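Local coordinates for protein phosphoglycerate kinase (Coxiella burnetii, PDB 4NG4) that catalyses the reversible transfer of a phosphoryl group between ATP and 3-phosphoglycerate, the glycolytic step in which 1,3-bisphosphoglycerate gives its phosphoryl group to ADP, at residues 33-42 with 84-92. Residues are numbered along the deposited sequence; the frame is centred on the assembly and turned at random.
Sequences LNVPMKNGKI and SLAPVARLL
In the N-terminal domain of phosphoglycerate kinase, the loop after strand 26-31, which carries the predicted substrate-binding residues L33 and N34, runs into a beta hairpin (37-38 with 41-42) whose apolar face rests on the first turns of helix 86-94. P87 lies in the first turn of that helix, where the missing N-H of a proline costs no helix hydrogen bond, and offers its ring to the hairpin: I42 CD1 packs on P87 CB, and the carbonyl O of G40 lies 3.8 Å from P87 CG. M37, on the paired strand, reaches in with a nearly extended chain (chi2 -163°, chi3 -173°), bringing CE to 4.3 Å from P87 CB and 4.2 Å from V88 CG2. One long, flexible methionine thus touches two helix residues. G40 has positive phi (95°), an easy conformation for glycine in the type I' turn K38-K41. Deeper in, V88 divides its two methyls: CG2 meets V35 CG2 as well as the methionine, while CG1 lies 4.1 Å from L33 CD1, which also comes within 4.4 Å of L92 CD1. L119 of strand 117-120 touches L33, V88 and L92, tying this cluster to the central parallel sheet. N34 turns away from the helix, its OD1 accepting a hydrogen bond from G72 N, another predicted substrate-site residue. With no hydrogen bond between the two segments, the join rests on aliphatic packing.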
# COMPACT_ATOMS: atom_id res chain seq x y z
N LEU A 33 -4.90 1.54 -13.88
CA LEU A 33 -6.27 1.96 -14.21
C LEU A 33 -7.26 0.82 -13.91
O LEU A 33 -8.34 0.79 -14.48
CB LEU A 33 -6.34 2.35 -15.69
CG LEU A 33 -5.18 3.23 -16.18
CD1 LEU A 33 -5.41 3.69 -17.63
CD2 LEU A 33 -4.95 4.43 -15.26
N ASN A 34 -6.87 -0.09 -13.02
CA ASN A 34 -7.61 -1.32 -12.66
C ASN A 34 -8.82 -0.99 -11.79
O ASN A 34 -8.84 -1.26 -10.60
CB ASN A 34 -6.66 -2.29 -11.92
CG ASN A 34 -7.30 -3.61 -11.55
OD1 ASN A 34 -8.17 -4.10 -12.24
ND2 ASN A 34 -6.87 -4.18 -10.45
N VAL A 35 -9.84 -0.42 -12.41
CA VAL A 35 -10.99 0.11 -11.69
C VAL A 35 -12.02 -0.98 -11.40
O VAL A 35 -12.14 -1.93 -12.16
CB VAL A 35 -11.65 1.26 -12.48
CG1 VAL A 35 -10.67 2.41 -12.67
CG2 VAL A 35 -12.16 0.76 -13.82
N PRO A 36 -12.79 -0.83 -10.30
CA PRO A 36 -13.97 -1.68 -10.04
C PRO A 36 -15.06 -1.54 -11.11
O PRO A 36 -15.18 -0.48 -11.72
CB PRO A 36 -14.49 -1.15 -8.70
CG PRO A 36 -13.36 -0.42 -8.09
CD PRO A 36 -12.55 0.13 -9.21
N MET A 37 -15.84 -2.60 -11.34
CA MET A 37 -16.89 -2.58 -12.37
C MET A 37 -18.10 -3.43 -12.00
O MET A 37 -17.96 -4.49 -11.40
CB MET A 37 -16.33 -3.06 -13.72
CG MET A 37 -15.26 -2.14 -14.33
SD MET A 37 -14.96 -2.42 -16.08
CE MET A 37 -13.56 -1.34 -16.35
N LYS A 38 -19.28 -2.96 -12.37
CA LYS A 38 -20.53 -3.69 -12.16
C LYS A 38 -21.24 -3.84 -13.48
O LYS A 38 -21.63 -2.83 -14.09
CB LYS A 38 -21.46 -2.95 -11.19
CG LYS A 38 -21.26 -3.31 -9.72
CD LYS A 38 -22.08 -2.39 -8.80
CE LYS A 38 -21.57 -2.42 -7.35
NZ LYS A 38 -22.08 -1.28 -6.56
N ASN A 39 -21.39 -5.09 -13.93
CA ASN A 39 -22.09 -5.39 -15.17
C ASN A 39 -21.79 -4.33 -16.25
O ASN A 39 -22.69 -3.66 -16.77
CB ASN A 39 -23.60 -5.50 -14.90
CG ASN A 39 -24.35 -6.20 -16.04
OD1 ASN A 39 -24.10 -7.38 -16.32
ND2 ASN A 39 -25.27 -5.48 -16.68
N GLY A 40 -20.50 -4.13 -16.53
CA GLY A 40 -20.08 -3.30 -17.64
C GLY A 40 -19.75 -1.84 -17.36
O GLY A 40 -19.17 -1.19 -18.22
N LYS A 41 -20.10 -1.32 -16.19
CA LYS A 41 -19.82 0.10 -15.87
C LYS A 41 -18.86 0.27 -14.70
O LYS A 41 -18.67 -0.65 -13.90
CB LYS A 41 -21.12 0.84 -15.57
CG LYS A 41 -22.05 0.95 -16.76
CD LYS A 41 -23.01 2.13 -16.62
CE LYS A 41 -22.46 3.42 -17.26
NZ LYS A 41 -21.12 3.83 -16.73
N ILE A 42 -18.25 1.45 -14.60
CA ILE A 42 -17.25 1.73 -13.58
C ILE A 42 -17.95 2.24 -12.35
O ILE A 42 -18.81 3.11 -12.45
CB ILE A 42 -16.25 2.79 -14.02
CG1 ILE A 42 -15.40 2.31 -15.19
CG2 ILE A 42 -15.34 3.15 -12.88
CD1 ILE A 42 -16.08 2.44 -16.50
N SER A 84 -12.05 -5.84 -20.65
CA SER A 84 -11.62 -4.88 -21.65
C SER A 84 -11.44 -3.49 -21.02
O SER A 84 -12.27 -3.06 -20.23
CB SER A 84 -12.65 -4.83 -22.79
OG SER A 84 -12.15 -4.08 -23.90
N LEU A 85 -10.38 -2.79 -21.38
CA LEU A 85 -10.20 -1.40 -20.95
C LEU A 85 -11.08 -0.40 -21.74
O LEU A 85 -10.83 0.81 -21.74
CB LEU A 85 -8.72 -1.01 -21.07
CG LEU A 85 -7.79 -1.52 -19.97
CD1 LEU A 85 -6.32 -1.22 -20.30
CD2 LEU A 85 -8.17 -0.91 -18.63
N ALA A 86 -12.12 -0.90 -22.40
CA ALA A 86 -13.01 -0.05 -23.21
C ALA A 86 -13.67 1.06 -22.39
O ALA A 86 -13.52 2.23 -22.73
CB ALA A 86 -14.08 -0.91 -23.95
N PRO A 87 -14.40 0.70 -21.30
CA PRO A 87 -15.05 1.73 -20.47
C PRO A 87 -14.07 2.78 -19.92
O PRO A 87 -14.42 3.95 -19.77
CB PRO A 87 -15.69 0.93 -19.33
CG PRO A 87 -15.87 -0.45 -19.89
CD PRO A 87 -14.66 -0.65 -20.77
N VAL A 88 -12.85 2.35 -19.65
CA VAL A 88 -11.81 3.27 -19.24
C VAL A 88 -11.52 4.23 -20.39
O VAL A 88 -11.48 5.44 -20.18
CB VAL A 88 -10.51 2.55 -18.87
CG1 VAL A 88 -9.46 3.56 -18.37
CG2 VAL A 88 -10.80 1.47 -17.83
N ALA A 89 -11.35 3.68 -21.59
CA ALA A 89 -11.00 4.46 -22.79
C ALA A 89 -12.01 5.56 -23.10
O ALA A 89 -11.66 6.65 -23.60
CB ALA A 89 -10.83 3.54 -23.98
N ARG A 90 -13.28 5.28 -22.83
CA ARG A 90 -14.32 6.29 -22.97
C ARG A 90 -14.16 7.32 -21.85
O ARG A 90 -14.24 8.52 -22.08
CB ARG A 90 -15.71 5.65 -22.93
CG ARG A 90 -16.05 4.87 -24.20
CD ARG A 90 -17.43 4.21 -24.11
NE ARG A 90 -17.42 3.04 -23.22
CZ ARG A 90 -18.49 2.30 -22.94
NH1 ARG A 90 -19.68 2.58 -23.46
NH2 ARG A 90 -18.36 1.26 -22.12
N LEU A 91 -13.92 6.83 -20.64
CA LEU A 91 -13.83 7.69 -19.46
C LEU A 91 -12.56 8.55 -19.46
O LEU A 91 -12.53 9.60 -18.83
CB LEU A 91 -13.95 6.84 -18.19
CG LEU A 91 -14.36 7.52 -16.87
CD1 LEU A 91 -13.14 8.03 -16.13
CD2 LEU A 91 -15.37 8.63 -17.10
N LEU A 92 -11.51 8.11 -20.16
CA LEU A 92 -10.28 8.90 -20.36
C LEU A 92 -10.47 10.05 -21.34
O LEU A 92 -10.00 11.16 -21.10
CB LEU A 92 -9.15 8.01 -20.88
CG LEU A 92 -8.19 7.38 -19.87
CD1 LEU A 92 -7.34 6.32 -20.57
CD2 LEU A 92 -7.32 8.44 -19.24